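Local atomic coordinates of putative lipoprotein (Parabacteroides distasonis, PDB entry 4FVS), a protein that is of unknown function but probably binds lipid, as an exported protein with a YmcC-like fold. Residues M92-P106 / V118-K131. Numbering follows the deposited sequence.
Sequences MNTNVDITENFINYP and VYFDEASVKIYDKK
V96, D97 and I98 pair antiparallel with D129, Y128 and I127, the axes of strands 96-98 and 123-129 approaching to 4.6 Å at 158°. D97 and Y128 form the hydrogen-bonded pair, with D97 N to Y128 O at 2.8 Å and a second bond back from Y128 N to D97 O. K130 N adds a bond to N95 O.

On one face, V96 CG1 meets I127 CG1 at 3.5 Å. With CG1 anti to the backbone N (chi1 177°), I127 sends CD1 on to the selenomethionine CE of M92. I98 CG2 packs on V125 CG2. On the other face, D97 CB makes an off-centre CH-pi contact with the Y128 ring, and D97 OD2 makes a long salt bridge to K130 NZ (3.9 Å).

At T99 a backbone bond and a side-chain bond work together: T99 N donates to K126 O, and T99 OG1 accepts from K126 N at 2.8 Å. Further along, N104 is tied to 119-121 by three bonds: OD1 takes D121 N (2.8 Å), ND2 reaches Y119 O in its own amide plane, and its backbone N meets D121 OD2 on the anti side, somewhat out of the carboxylate plane. E74 is a second partner of ND2. P106 CG sits over the F120 ring face, 4.0 Å from the centroid.

Strand 96-98 thus edges 123-129, which pairs onward with 132-154, while 102-104 borders 74-78: segment 92-106 links two edges of the antiparallel LolA/LolB-like fold.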
# COMPACT_ATOMS: atom_id res chain seq x y z
N MSE A 92 0.77 -9.00 -13.41
CA MSE A 92 2.16 -8.63 -13.30
C MSE A 92 3.16 -9.73 -13.53
O MSE A 92 3.00 -10.88 -13.13
CB MSE A 92 2.46 -8.07 -11.92
CG MSE A 92 2.32 -6.61 -11.82
SE MSE A 92 2.92 -6.19 -10.05
CE MSE A 92 2.75 -4.28 -9.92
N ASN A 93 4.26 -9.27 -14.16
CA ASN A 93 5.50 -9.94 -14.46
C ASN A 93 6.61 -9.01 -13.94
O ASN A 93 6.31 -7.92 -13.46
CB ASN A 93 5.62 -10.30 -15.94
CG ASN A 93 5.74 -9.14 -16.86
OD1 ASN A 93 6.79 -8.51 -16.94
ND2 ASN A 93 4.70 -8.86 -17.63
N THR A 94 7.87 -9.44 -13.97
CA THR A 94 8.95 -8.67 -13.37
C THR A 94 9.33 -7.42 -14.18
O THR A 94 10.01 -6.54 -13.63
CB THR A 94 10.16 -9.54 -13.12
OG1 THR A 94 9.69 -10.85 -12.82
CG2 THR A 94 11.00 -9.04 -11.95
N ASN A 95 8.86 -7.31 -15.44
CA ASN A 95 9.11 -6.14 -16.29
C ASN A 95 8.13 -5.02 -15.97
O ASN A 95 8.34 -3.89 -16.38
CB ASN A 95 9.02 -6.49 -17.78
CG ASN A 95 10.06 -7.46 -18.24
OD1 ASN A 95 11.23 -7.42 -17.81
ND2 ASN A 95 9.64 -8.33 -19.15
N VAL A 96 7.07 -5.34 -15.22
CA VAL A 96 6.05 -4.38 -14.83
C VAL A 96 6.60 -3.46 -13.73
O VAL A 96 7.11 -3.93 -12.71
CB VAL A 96 4.77 -5.09 -14.40
CG1 VAL A 96 3.71 -4.10 -13.96
CG2 VAL A 96 4.23 -5.96 -15.53
N ASP A 97 6.53 -2.15 -13.97
CA ASP A 97 6.95 -1.14 -13.00
C ASP A 97 5.82 -0.12 -12.80
O ASP A 97 4.85 -0.10 -13.56
CB ASP A 97 8.26 -0.45 -13.43
CG ASP A 97 9.19 -0.14 -12.26
OD1 ASP A 97 8.69 0.08 -11.13
OD2 ASP A 97 10.42 -0.12 -12.47
N ILE A 98 5.92 0.67 -11.72
CA ILE A 98 4.95 1.72 -11.40
C ILE A 98 5.74 3.00 -11.15
O ILE A 98 6.83 2.96 -10.57
CB ILE A 98 4.03 1.32 -10.21
CG1 ILE A 98 3.17 0.08 -10.57
CG2 ILE A 98 3.12 2.46 -9.82
CD1 ILE A 98 2.34 -0.56 -9.46
N THR A 99 5.20 4.13 -11.65
CA THR A 99 5.82 5.46 -11.51
C THR A 99 5.83 5.84 -10.03
O THR A 99 4.92 5.48 -9.27
CB THR A 99 5.08 6.49 -12.36
OG1 THR A 99 3.69 6.45 -12.06
CG2 THR A 99 5.27 6.27 -13.84
N GLU A 100 6.87 6.56 -9.63
CA GLU A 100 7.07 7.03 -8.27
C GLU A 100 6.14 8.19 -7.98
O GLU A 100 6.08 9.14 -8.75
CB GLU A 100 8.54 7.44 -8.06
CG GLU A 100 8.84 8.01 -6.69
CD GLU A 100 10.00 8.99 -6.68
OE1 GLU A 100 11.14 8.53 -6.47
OE2 GLU A 100 9.76 10.21 -6.87
N ASN A 101 5.40 8.09 -6.88
CA ASN A 101 4.53 9.14 -6.36
C ASN A 101 4.39 8.89 -4.86
O ASN A 101 3.89 7.85 -4.47
CB ASN A 101 3.16 9.22 -7.09
CG ASN A 101 2.37 10.53 -6.94
OD1 ASN A 101 2.48 11.24 -5.95
ND2 ASN A 101 1.54 10.86 -7.91
N PHE A 102 4.96 9.78 -4.04
CA PHE A 102 4.90 9.65 -2.58
C PHE A 102 3.67 10.36 -2.06
O PHE A 102 3.45 11.52 -2.38
CB PHE A 102 6.17 10.19 -1.93
CG PHE A 102 7.39 9.31 -2.11
CD1 PHE A 102 7.59 8.19 -1.31
CD2 PHE A 102 8.36 9.62 -3.06
CE1 PHE A 102 8.74 7.41 -1.46
CE2 PHE A 102 9.50 8.83 -3.20
CZ PHE A 102 9.68 7.73 -2.40
N ILE A 103 2.86 9.65 -1.29
CA ILE A 103 1.64 10.20 -0.69
C ILE A 103 1.73 10.13 0.84
O ILE A 103 2.33 9.21 1.39
CB ILE A 103 0.38 9.49 -1.21
CG1 ILE A 103 0.46 7.94 -1.00
CG2 ILE A 103 0.15 9.87 -2.69
CD1 ILE A 103 -0.86 7.13 -1.21
N ASN A 104 1.12 11.11 1.52
CA ASN A 104 1.11 11.16 2.98
C ASN A 104 0.11 10.17 3.57
O ASN A 104 -0.88 9.80 2.91
CB ASN A 104 0.77 12.55 3.50
CG ASN A 104 -0.67 12.98 3.31
OD1 ASN A 104 -1.30 12.71 2.30
ND2 ASN A 104 -1.22 13.69 4.27
N TYR A 105 0.37 9.77 4.83
CA TYR A 105 -0.48 8.94 5.65
C TYR A 105 -0.68 9.69 6.95
O TYR A 105 0.24 9.80 7.76
CB TYR A 105 0.10 7.51 5.82
CG TYR A 105 -0.13 6.64 4.61
CD1 TYR A 105 0.69 6.73 3.49
CD2 TYR A 105 -1.20 5.75 4.56
CE1 TYR A 105 0.47 5.96 2.35
CE2 TYR A 105 -1.45 4.98 3.42
CZ TYR A 105 -0.61 5.08 2.32
OH TYR A 105 -0.82 4.30 1.21
N PRO A 106 -1.85 10.32 7.12
CA PRO A 106 -2.10 11.09 8.35
C PRO A 106 -2.10 10.21 9.61
O PRO A 106 -2.40 9.03 9.54
CB PRO A 106 -3.49 11.70 8.11
CG PRO A 106 -3.69 11.65 6.63
CD PRO A 106 -3.02 10.36 6.23
N VAL A 118 -8.81 16.88 7.38
CA VAL A 118 -7.58 16.16 7.19
C VAL A 118 -7.30 16.08 5.68
O VAL A 118 -8.15 15.63 4.89
CB VAL A 118 -7.56 14.80 7.93
CG1 VAL A 118 -8.77 13.93 7.61
CG2 VAL A 118 -6.27 14.05 7.71
N TYR A 119 -6.11 16.61 5.32
CA TYR A 119 -5.61 16.66 3.94
C TYR A 119 -4.93 15.35 3.54
O TYR A 119 -4.10 14.82 4.28
CB TYR A 119 -4.62 17.84 3.72
CG TYR A 119 -4.12 17.95 2.30
CD1 TYR A 119 -4.85 18.64 1.32
CD2 TYR A 119 -2.93 17.33 1.90
CE1 TYR A 119 -4.42 18.68 -0.01
CE2 TYR A 119 -2.49 17.38 0.57
CZ TYR A 119 -3.23 18.06 -0.37
OH TYR A 119 -2.78 18.10 -1.67
N PHE A 120 -5.25 14.88 2.33
CA PHE A 120 -4.66 13.67 1.75
C PHE A 120 -4.11 13.95 0.38
O PHE A 120 -4.81 14.53 -0.44
CB PHE A 120 -5.69 12.54 1.62
CG PHE A 120 -6.17 11.88 2.88
CD1 PHE A 120 -7.28 12.36 3.56
CD2 PHE A 120 -5.57 10.71 3.34
CE1 PHE A 120 -7.76 11.72 4.70
CE2 PHE A 120 -6.06 10.06 4.48
CZ PHE A 120 -7.14 10.59 5.16
N ASP A 121 -2.88 13.51 0.11
CA ASP A 121 -2.31 13.63 -1.22
C ASP A 121 -3.02 12.70 -2.17
O ASP A 121 -3.43 11.63 -1.75
CB ASP A 121 -0.82 13.27 -1.18
CG ASP A 121 0.09 14.21 -0.44
OD1 ASP A 121 -0.10 15.44 -0.56
OD2 ASP A 121 1.07 13.73 0.15
N GLU A 122 -3.13 13.05 -3.44
CA GLU A 122 -3.67 12.12 -4.44
C GLU A 122 -2.53 11.43 -5.16
O GLU A 122 -1.42 11.96 -5.26
CB GLU A 122 -4.57 12.82 -5.45
CG GLU A 122 -5.91 13.19 -4.88
CD GLU A 122 -6.88 13.80 -5.86
OE1 GLU A 122 -6.46 14.20 -6.98
OE2 GLU A 122 -8.08 13.87 -5.51
N ALA A 123 -2.85 10.32 -5.79
CA ALA A 123 -1.90 9.58 -6.59
C ALA A 123 -2.47 9.31 -7.97
O ALA A 123 -3.65 9.00 -8.12
CB ALA A 123 -1.56 8.27 -5.89
N SER A 124 -1.66 9.48 -8.98
CA SER A 124 -2.01 9.11 -10.35
C SER A 124 -0.74 8.60 -10.95
O SER A 124 0.13 9.36 -11.40
CB SER A 124 -2.67 10.22 -11.14
OG SER A 124 -3.03 9.78 -12.45
N VAL A 125 -0.58 7.29 -10.81
CA VAL A 125 0.60 6.59 -11.25
C VAL A 125 0.38 5.99 -12.64
O VAL A 125 -0.68 6.14 -13.24
CB VAL A 125 1.02 5.51 -10.21
CG1 VAL A 125 1.28 6.16 -8.85
CG2 VAL A 125 -0.01 4.38 -10.11
N LYS A 126 1.41 5.34 -13.15
CA LYS A 126 1.32 4.62 -14.38
C LYS A 126 1.98 3.26 -14.19
O LYS A 126 3.12 3.16 -13.72
CB LYS A 126 1.93 5.39 -15.53
CG LYS A 126 1.26 5.03 -16.84
CD LYS A 126 1.80 5.78 -17.99
CE LYS A 126 1.53 7.25 -17.89
NZ LYS A 126 0.15 7.68 -18.24
N ILE A 127 1.22 2.21 -14.46
CA ILE A 127 1.77 0.86 -14.39
C ILE A 127 2.10 0.48 -15.84
O ILE A 127 1.28 0.67 -16.74
CB ILE A 127 0.83 -0.10 -13.64
CG1 ILE A 127 1.36 -1.52 -13.63
CG2 ILE A 127 -0.62 -0.04 -14.13
CD1 ILE A 127 0.78 -2.36 -12.50
N TYR A 128 3.36 0.10 -16.10
CA TYR A 128 3.84 -0.14 -17.46
C TYR A 128 4.87 -1.25 -17.51
O TYR A 128 5.44 -1.60 -16.49
CB TYR A 128 4.48 1.17 -18.01
CG TYR A 128 5.70 1.66 -17.24
CD1 TYR A 128 5.56 2.44 -16.09
CD2 TYR A 128 6.99 1.32 -17.64
CE1 TYR A 128 6.67 2.84 -15.35
CE2 TYR A 128 8.11 1.73 -16.91
CZ TYR A 128 7.95 2.48 -15.76
OH TYR A 128 9.06 2.89 -15.04
N ASP A 129 5.20 -1.70 -18.74
CA ASP A 129 6.22 -2.70 -19.03
C ASP A 129 7.53 -1.95 -19.32
O ASP A 129 7.61 -1.21 -20.29
CB ASP A 129 5.74 -3.57 -20.22
CG ASP A 129 6.63 -4.70 -20.74
OD1 ASP A 129 7.84 -4.72 -20.40
OD2 ASP A 129 6.14 -5.54 -21.53
N LYS A 130 8.55 -2.13 -18.46
CA LYS A 130 9.89 -1.53 -18.56
C LYS A 130 10.51 -1.74 -19.94
O LYS A 130 11.22 -0.84 -20.44
CB LYS A 130 10.85 -2.13 -17.50
CG LYS A 130 10.68 -1.51 -16.10
CD LYS A 130 11.60 -2.13 -15.03
CE LYS A 130 10.95 -3.27 -14.26
NZ LYS A 130 11.77 -3.69 -13.09
N LYS A 131 10.24 -2.92 -20.56
CA LYS A 131 10.77 -3.34 -21.87
C LYS A 131 9.91 -2.82 -23.04
O LYS A 131 10.44 -2.70 -24.16
CB LYS A 131 10.89 -4.87 -21.94
CG LYS A 131 11.67 -5.54 -20.80
CD LYS A 131 13.20 -5.52 -20.95
CE LYS A 131 13.85 -6.33 -19.84
NZ LYS A 131 15.28 -6.63 -20.12
O HOH W 1 9.57 -3.25 -10.63